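Local coordinates for protein plasmid stabilization system (Mesorhizobium opportunistum, PDB 5CEG) that probably acts as the ParE-type toxin, of the RelE family, in a type II toxin-antitoxin system, at residues B[47-58]-B[78-86]. Sequence-based numbering, arbitrary orientation.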
ATOM      1  N   TYR B  47       7.495  18.508  20.914  1.00 12.66           N
ATOM      2  CA  TYR B  47       7.188  17.096  21.149  1.00 11.75           C
ATOM      3  C   TYR B  47       7.319  16.765  22.638  1.00 13.61           C
ATOM      4  O   TYR B  47       6.500  16.019  23.183  1.00 12.35           O
ATOM      5  CB  TYR B  47       8.097  16.165  20.328  1.00 10.57           C
ATOM      6  CG  TYR B  47       7.784  16.078  18.849  1.00 13.46           C
ATOM      7  CD1 TYR B  47       6.477  16.066  18.385  1.00 16.67           C
ATOM      8  CD2 TYR B  47       8.808  15.988  17.919  1.00 14.43           C
ATOM      9  CE1 TYR B  47       6.202  15.971  17.016  1.00 15.06           C
ATOM     10  CE2 TYR B  47       8.550  15.913  16.559  1.00 15.11           C
ATOM     11  CZ  TYR B  47       7.251  15.898  16.117  1.00 14.17           C
ATOM     12  OH  TYR B  47       7.004  15.811  14.764  1.00 20.58           O
ATOM     13  N   TYR B  48       8.335  17.317  23.307  1.00 11.36           N
ATOM     14  CA  TYR B  48       8.449  17.100  24.750  1.00 10.40           C
ATOM     15  C   TYR B  48       7.293  17.757  25.511  1.00 13.40           C
ATOM     16  O   TYR B  48       6.790  17.186  26.473  1.00 13.90           O
ATOM     17  CB  TYR B  48       9.789  17.616  25.300  1.00 11.41           C
ATOM     18  CG  TYR B  48      10.909  16.591  25.323  1.00 12.08           C
ATOM     19  CD1 TYR B  48      10.861  15.448  24.526  1.00 10.26           C
ATOM     20  CD2 TYR B  48      12.024  16.777  26.136  1.00 13.84           C
ATOM     21  CE1 TYR B  48      11.896  14.513  24.547  1.00 11.28           C
ATOM     22  CE2 TYR B  48      13.058  15.860  26.159  1.00 11.79           C
ATOM     23  CZ  TYR B  48      12.985  14.721  25.364  1.00 13.16           C
ATOM     24  OH  TYR B  48      14.022  13.813  25.392  1.00 12.30           O
ATOM     25  N   ASP B  49       6.871  18.947  25.085  1.00 14.08           N
ATOM     26  CA  ASP B  49       5.718  19.588  25.730  1.00 15.88           C
ATOM     27  C   ASP B  49       4.487  18.695  25.636  1.00 14.43           C
ATOM     28  O   ASP B  49       3.745  18.527  26.606  1.00 15.03           O
ATOM     29  CB  ASP B  49       5.407  20.940  25.084  1.00 12.38           C
ATOM     30  CG  ASP B  49       6.486  21.983  25.328  1.00 15.12           C
ATOM     31  OD1 ASP B  49       7.201  21.910  26.345  1.00 17.95           O
ATOM     32  OD2 ASP B  49       6.586  22.898  24.487  1.00 17.19           O
ATOM     33  N   GLN B  50       4.279  18.117  24.454  1.00 12.85           N
ATOM     34  CA  GLN B  50       3.096  17.303  24.199  1.00 13.28           C
ATOM     35  C   GLN B  50       3.161  15.966  24.932  1.00 12.99           C
ATOM     36  O   GLN B  50       2.157  15.499  25.487  1.00 13.90           O
ATOM     37  CB  GLN B  50       2.924  17.083  22.692  1.00 13.65           C
ATOM     38  CG  GLN B  50       2.594  18.398  21.972  1.00 15.99           C
ATOM     39  CD  GLN B  50       2.776  18.346  20.466  1.00 28.81           C
ATOM     40  OE1 GLN B  50       2.998  17.285  19.884  1.00 26.03           O
ATOM     41  NE2 GLN B  50       2.696  19.507  19.825  1.00 45.54           N
ATOM     42  N   LEU B  51       4.340  15.354  24.940  1.00 11.67           N
ATOM     43  CA  LEU B  51       4.486  14.053  25.587  1.00 11.74           C
ATOM     44  C   LEU B  51       4.384  14.196  27.105  1.00 15.72           C
ATOM     45  O   LEU B  51       3.772  13.360  27.766  1.00 13.84           O
ATOM     46  CB  LEU B  51       5.805  13.396  25.180  1.00 12.76           C
ATOM     47  CG  LEU B  51       5.823  12.879  23.740  1.00  9.83           C
ATOM     48  CD1 LEU B  51       7.251  12.659  23.271  1.00 12.29           C
ATOM     49  CD2 LEU B  51       5.011  11.571  23.626  1.00 13.01           C
ATOM     50  N   GLU B  52       4.973  15.257  27.653  1.00 14.31           N
ATOM     51  CA  GLU B  52       4.849  15.516  29.087  1.00 17.81           C
ATOM     52  C   GLU B  52       3.387  15.759  29.463  1.00 16.01           C
ATOM     53  O   GLU B  52       2.902  15.239  30.474  1.00 16.02           O
ATOM     54  CB  GLU B  52       5.707  16.713  29.507  1.00 18.73           C
ATOM     55  CG  GLU B  52       5.642  16.983  31.007  1.00 22.54           C
ATOM     56  CD  GLU B  52       6.468  18.180  31.434  1.00 28.13           C
ATOM     57  OE1 GLU B  52       6.749  19.062  30.591  1.00 37.11           O
ATOM     58  OE2 GLU B  52       6.827  18.240  32.626  1.00 35.86           O
ATOM     59  N   ALA B  53       2.678  16.521  28.636  1.00 15.57           N
ATOM     60  CA  ALA B  53       1.269  16.797  28.913  1.00 14.49           C
ATOM     61  C   ALA B  53       0.448  15.512  28.909  1.00 15.82           C
ATOM     62  O   ALA B  53      -0.415  15.311  29.760  1.00 16.07           O
ATOM     63  CB  ALA B  53       0.702  17.796  27.902  1.00 16.04           C
ATOM     64  N   ARG B  54       0.713  14.632  27.950  1.00 12.93           N
ATOM     65  CA  ARG B  54      -0.055  13.396  27.858  1.00 13.84           C
ATOM     66  C   ARG B  54       0.247  12.499  29.064  1.00 17.01           C
ATOM     67  O   ARG B  54      -0.650  11.843  29.595  1.00 15.31           O
ATOM     68  CB  ARG B  54       0.252  12.657  26.543  1.00 16.14           C
ATOM     69  CG  ARG B  54      -0.782  11.587  26.140  1.00 19.43           C
ATOM     70  CD  ARG B  54      -2.155  12.195  25.820  1.00 18.33           C
ATOM     71  NE  ARG B  54      -2.929  11.376  24.880  1.00 19.07           N
ATOM     72  CZ  ARG B  54      -4.262  11.329  24.837  1.00 20.64           C
ATOM     73  NH1 ARG B  54      -4.981  12.057  25.684  1.00 19.98           N
ATOM     74  NH2 ARG B  54      -4.874  10.565  23.930  1.00 18.40           N
ATOM     75  N   ALA B  55       1.503  12.469  29.496  1.00 15.74           N
ATOM     76  CA  ALA B  55       1.878  11.648  30.651  1.00 16.67           C
ATOM     77  C   ALA B  55       1.252  12.172  31.948  1.00 18.24           C
ATOM     78  O   ALA B  55       0.889  11.385  32.821  1.00 18.58           O
ATOM     79  CB  ALA B  55       3.397  11.577  30.786  1.00 19.91           C
ATOM     80  N   LEU B  56       1.142  13.490  32.069  1.00 19.08           N
ATOM     81  CA  LEU B  56       0.509  14.115  33.235  1.00 18.14           C
ATOM     82  C   LEU B  56      -0.967  13.767  33.282  1.00 18.90           C
ATOM     83  O   LEU B  56      -1.506  13.498  34.353  1.00 17.25           O
ATOM     84  CB  LEU B  56       0.693  15.636  33.214  1.00 21.20           C
ATOM     85  CG  LEU B  56       2.097  16.175  33.505  1.00 25.60           C
ATOM     86  CD1 LEU B  56       2.175  17.657  33.161  1.00 28.33           C
ATOM     87  CD2 LEU B  56       2.470  15.941  34.962  1.00 33.04           C
ATOM     88  N   GLN B  57      -1.628  13.770  32.124  1.00 17.39           N
ATOM     89  CA  GLN B  57      -3.013  13.312  32.052  1.00 16.76           C
ATOM     90  C   GLN B  57      -3.145  11.883  32.543  1.00 15.39           C
ATOM     91  O   GLN B  57      -4.082  11.525  33.258  1.00 14.16           O
ATOM     92  CB  GLN B  57      -3.551  13.374  30.618  1.00 18.77           C
ATOM     93  CG  GLN B  57      -3.891  14.735  30.089  1.00 24.10           C
ATOM     94  CD  GLN B  57      -4.564  14.624  28.736  1.00 26.63           C
ATOM     95  OE1 GLN B  57      -4.151  13.825  27.896  1.00 22.62           O
ATOM     96  NE2 GLN B  57      -5.616  15.403  28.526  1.00 32.60           N
ATOM     97  N   LEU B  58      -2.204  11.051  32.115  1.00 14.67           N
ATOM     98  CA  LEU B  58      -2.254   9.635  32.417  1.00 13.89           C
ATOM     99  C   LEU B  58      -2.078   9.384  33.913  1.00 16.67           C
ATOM    100  O   LEU B  58      -2.703   8.498  34.479  1.00 17.75           O
ATOM    101  CB  LEU B  58      -1.185   8.899  31.607  1.00 16.84           C
ATOM    102  CG  LEU B  58      -1.156   7.380  31.690  1.00 18.03           C
ATOM    103  CD1 LEU B  58      -2.507   6.779  31.314  1.00 16.16           C
ATOM    104  CD2 LEU B  58      -0.052   6.855  30.774  1.00 16.91           C
ATOM    105  N   LEU B  78      -1.759   4.558  24.440  1.00 12.93           N
ATOM    106  CA  LEU B  78      -2.274   5.919  24.440  1.00 14.25           C
ATOM    107  C   LEU B  78      -1.570   6.668  23.319  1.00 16.68           C
ATOM    108  O   LEU B  78      -0.346   6.677  23.250  1.00 19.14           O
ATOM    109  CB  LEU B  78      -2.049   6.578  25.812  1.00 16.54           C
ATOM    110  CG  LEU B  78      -2.727   7.916  26.104  1.00 21.11           C
ATOM    111  CD1 LEU B  78      -4.244   7.831  25.966  1.00 20.03           C
ATOM    112  CD2 LEU B  78      -2.331   8.400  27.491  1.00 21.77           C
ATOM    113  N   VAL B  79      -2.339   7.268  22.412  1.00 15.11           N
ATOM    114  CA  VAL B  79      -1.748   7.926  21.254  1.00 14.24           C
ATOM    115  C   VAL B  79      -1.469   9.407  21.530  1.00 20.13           C
ATOM    116  O   VAL B  79      -2.281  10.109  22.140  1.00 18.96           O
ATOM    117  CB  VAL B  79      -2.663   7.775  20.001  1.00 14.21           C
ATOM    118  CG1 VAL B  79      -2.108   8.555  18.805  1.00 15.79           C
ATOM    119  CG2 VAL B  79      -2.816   6.313  19.635  1.00 18.42           C
ATOM    120  N   GLU B  80      -0.287   9.850  21.110  1.00 14.10           N
ATOM    121  CA  GLU B  80       0.087  11.258  21.072  1.00 16.74           C
ATOM    122  C   GLU B  80       0.812  11.457  19.751  1.00 16.44           C
ATOM    123  O   GLU B  80       2.039  11.350  19.677  1.00 14.47           O
ATOM    124  CB  GLU B  80       0.968  11.639  22.271  1.00 20.35           C
ATOM    125  CG  GLU B  80       1.432  13.095  22.280  1.00 22.60           C
ATOM    126  CD  GLU B  80       0.277  14.070  22.259  1.00 27.66           C
ATOM    127  OE1 GLU B  80      -0.697  13.853  23.018  1.00 28.62           O
ATOM    128  OE2 GLU B  80       0.340  15.045  21.484  1.00 32.63           O
ATOM    129  N   ALA B  81       0.039  11.709  18.695  1.00 14.88           N
ATOM    130  CA  ALA B  81       0.553  11.642  17.331  1.00 13.21           C
ATOM    131  C   ALA B  81       1.828  12.457  17.137  1.00 16.63           C
ATOM    132  O   ALA B  81       1.910  13.601  17.601  1.00 19.33           O
ATOM    133  CB  ALA B  81      -0.519  12.111  16.352  1.00 17.79           C
ATOM    134  N   PRO B  82       2.822  11.883  16.448  1.00 12.99           N
ATOM    135  CA  PRO B  82       2.883  10.580  15.760  1.00 13.23           C
ATOM    136  C   PRO B  82       3.343   9.403  16.630  1.00 14.25           C
ATOM    137  O   PRO B  82       3.731   8.348  16.097  1.00 13.50           O
ATOM    138  CB  PRO B  82       3.914  10.842  14.658  1.00 17.22           C
ATOM    139  CG  PRO B  82       4.873  11.792  15.328  1.00 17.17           C
ATOM    140  CD  PRO B  82       4.020  12.698  16.167  1.00 18.59           C
ATOM    141  N   PHE B  83       3.313   9.586  17.948  1.00 11.42           N
ATOM    142  CA  PHE B  83       3.822   8.582  18.878  1.00 12.02           C
ATOM    143  C   PHE B  83       2.713   7.748  19.490  1.00 11.31           C
ATOM    144  O   PHE B  83       1.565   8.176  19.607  1.00 13.01           O
ATOM    145  CB  PHE B  83       4.638   9.248  19.998  1.00 10.76           C
ATOM    146  CG  PHE B  83       5.652  10.219  19.492  1.00 10.52           C
ATOM    147  CD1 PHE B  83       6.803   9.767  18.868  1.00 11.62           C
ATOM    148  CD2 PHE B  83       5.434  11.583  19.603  1.00 12.18           C
ATOM    149  CE1 PHE B  83       7.733  10.663  18.380  1.00 11.93           C
ATOM    150  CE2 PHE B  83       6.355  12.483  19.120  1.00 13.95           C
ATOM    151  CZ  PHE B  83       7.497  12.032  18.500  1.00 14.36           C
ATOM    152  N   VAL B  84       3.084   6.538  19.884  1.00 13.85           N
ATOM    153  CA  VAL B  84       2.208   5.656  20.617  1.00 12.29           C
ATOM    154  C   VAL B  84       2.880   5.369  21.954  1.00 14.94           C
ATOM    155  O   VAL B  84       4.020   4.896  21.982  1.00 14.02           O
ATOM    156  CB  VAL B  84       1.975   4.352  19.827  1.00 18.10           C
ATOM    157  CG1 VAL B  84       1.288   3.334  20.671  1.00 30.81           C
ATOM    158  CG2 VAL B  84       1.190   4.641  18.530  1.00 19.49           C
ATOM    159  N   LEU B  85       2.207   5.694  23.053  1.00 12.42           N
ATOM    160  CA  LEU B  85       2.731   5.346  24.367  1.00 13.36           C
ATOM    161  C   LEU B  85       2.226   3.961  24.728  1.00 11.23           C
ATOM    162  O   LEU B  85       1.024   3.734  24.740  1.00 14.44           O
ATOM    163  CB  LEU B  85       2.291   6.350  25.437  1.00 16.42           C
ATOM    164  CG  LEU B  85       2.704   7.823  25.377  1.00 23.43           C
ATOM    165  CD1 LEU B  85       2.060   8.575  26.531  1.00 26.21           C
ATOM    166  CD2 LEU B  85       4.199   7.993  25.442  1.00 26.09           C
ATOM    167  N   LEU B  86       3.138   3.043  25.040  1.00  9.93           N
ATOM    168  CA  LEU B  86       2.743   1.726  25.534  1.00  8.96           C
ATOM    169  C   LEU B  86       2.966   1.695  27.035  1.00 10.11           C
ATOM    170  O   LEU B  86       4.057   2.013  27.492  1.00 10.16           O
ATOM    171  CB  LEU B  86       3.555   0.602  24.874  1.00  9.62           C
ATOM    172  CG  LEU B  86       3.517   0.514  23.349  1.00 10.56           C
ATOM    173  CD1 LEU B  86       4.420  -0.628  22.885  1.00 13.67           C
ATOM    174  CD2 LEU B  86       2.078   0.309  22.895  1.00 14.83           C
TER
HETATM  175  O   HOH W   1       3.434  14.800  19.818  1.00 28.94           O
HETATM  176  O   HOH W   2      -0.849  16.002  24.718  1.00 33.93           O
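Y47 offers a ring face to the edge of F83 in a T-shaped stack, planes at 87°. The closest atoms are Y47 CD1 and F83 CE2, 3.7 Å apart. CD of P82, which follows a cis peptide bond, also touches this tyrosine. Its hydroxyl bonds an acidic side chain on the chain of another protein. Q50 CB packs against E80 OE2, and two waters add bridges. One lies between Q50 OE1 and A81 O. The other joins the backbone O of Q50 to E80 OE1. L51 pushes its CD2 branch between F83 and L85, and L51 CD2 lies 4.0 Å from F83 CD2.

R54 carries most of the polar grip. CG stands anti to the backbone N (chi1 -163°) and the chain bends at chi2, which brings the guanidinium over L78. L78 CD1 sits over one guanidinium face, 3.5 Å from R54 NH2. V79 O takes two side-on bonds, from R54 NE at 3.1 Å and R54 NH2 at 3.2 Å, both well bent. R54 NH1 bonds Q57 OE1 at 3.0 Å, almost in the guanidinium plane, which helps fix its rotation. The salt bridge to E80 is long: OE1 lies well out of the guanidinium plane, so charge alone acts. R54 also bonds R63 O and G65 O of a second copy of this protein. At the end, L58 CD1 meets L78 CD2.

Residues 47-58 run at 154° to strand 78-80, close to antiparallel. Helix 41-60 thus lies over the antiparallel hairpin of strands 76-80 and 83-90, consistent with the ParE/RelE toxin fold. L51 and F83 also touch helix 23-37, and L58 and L85 touch strand 100-108.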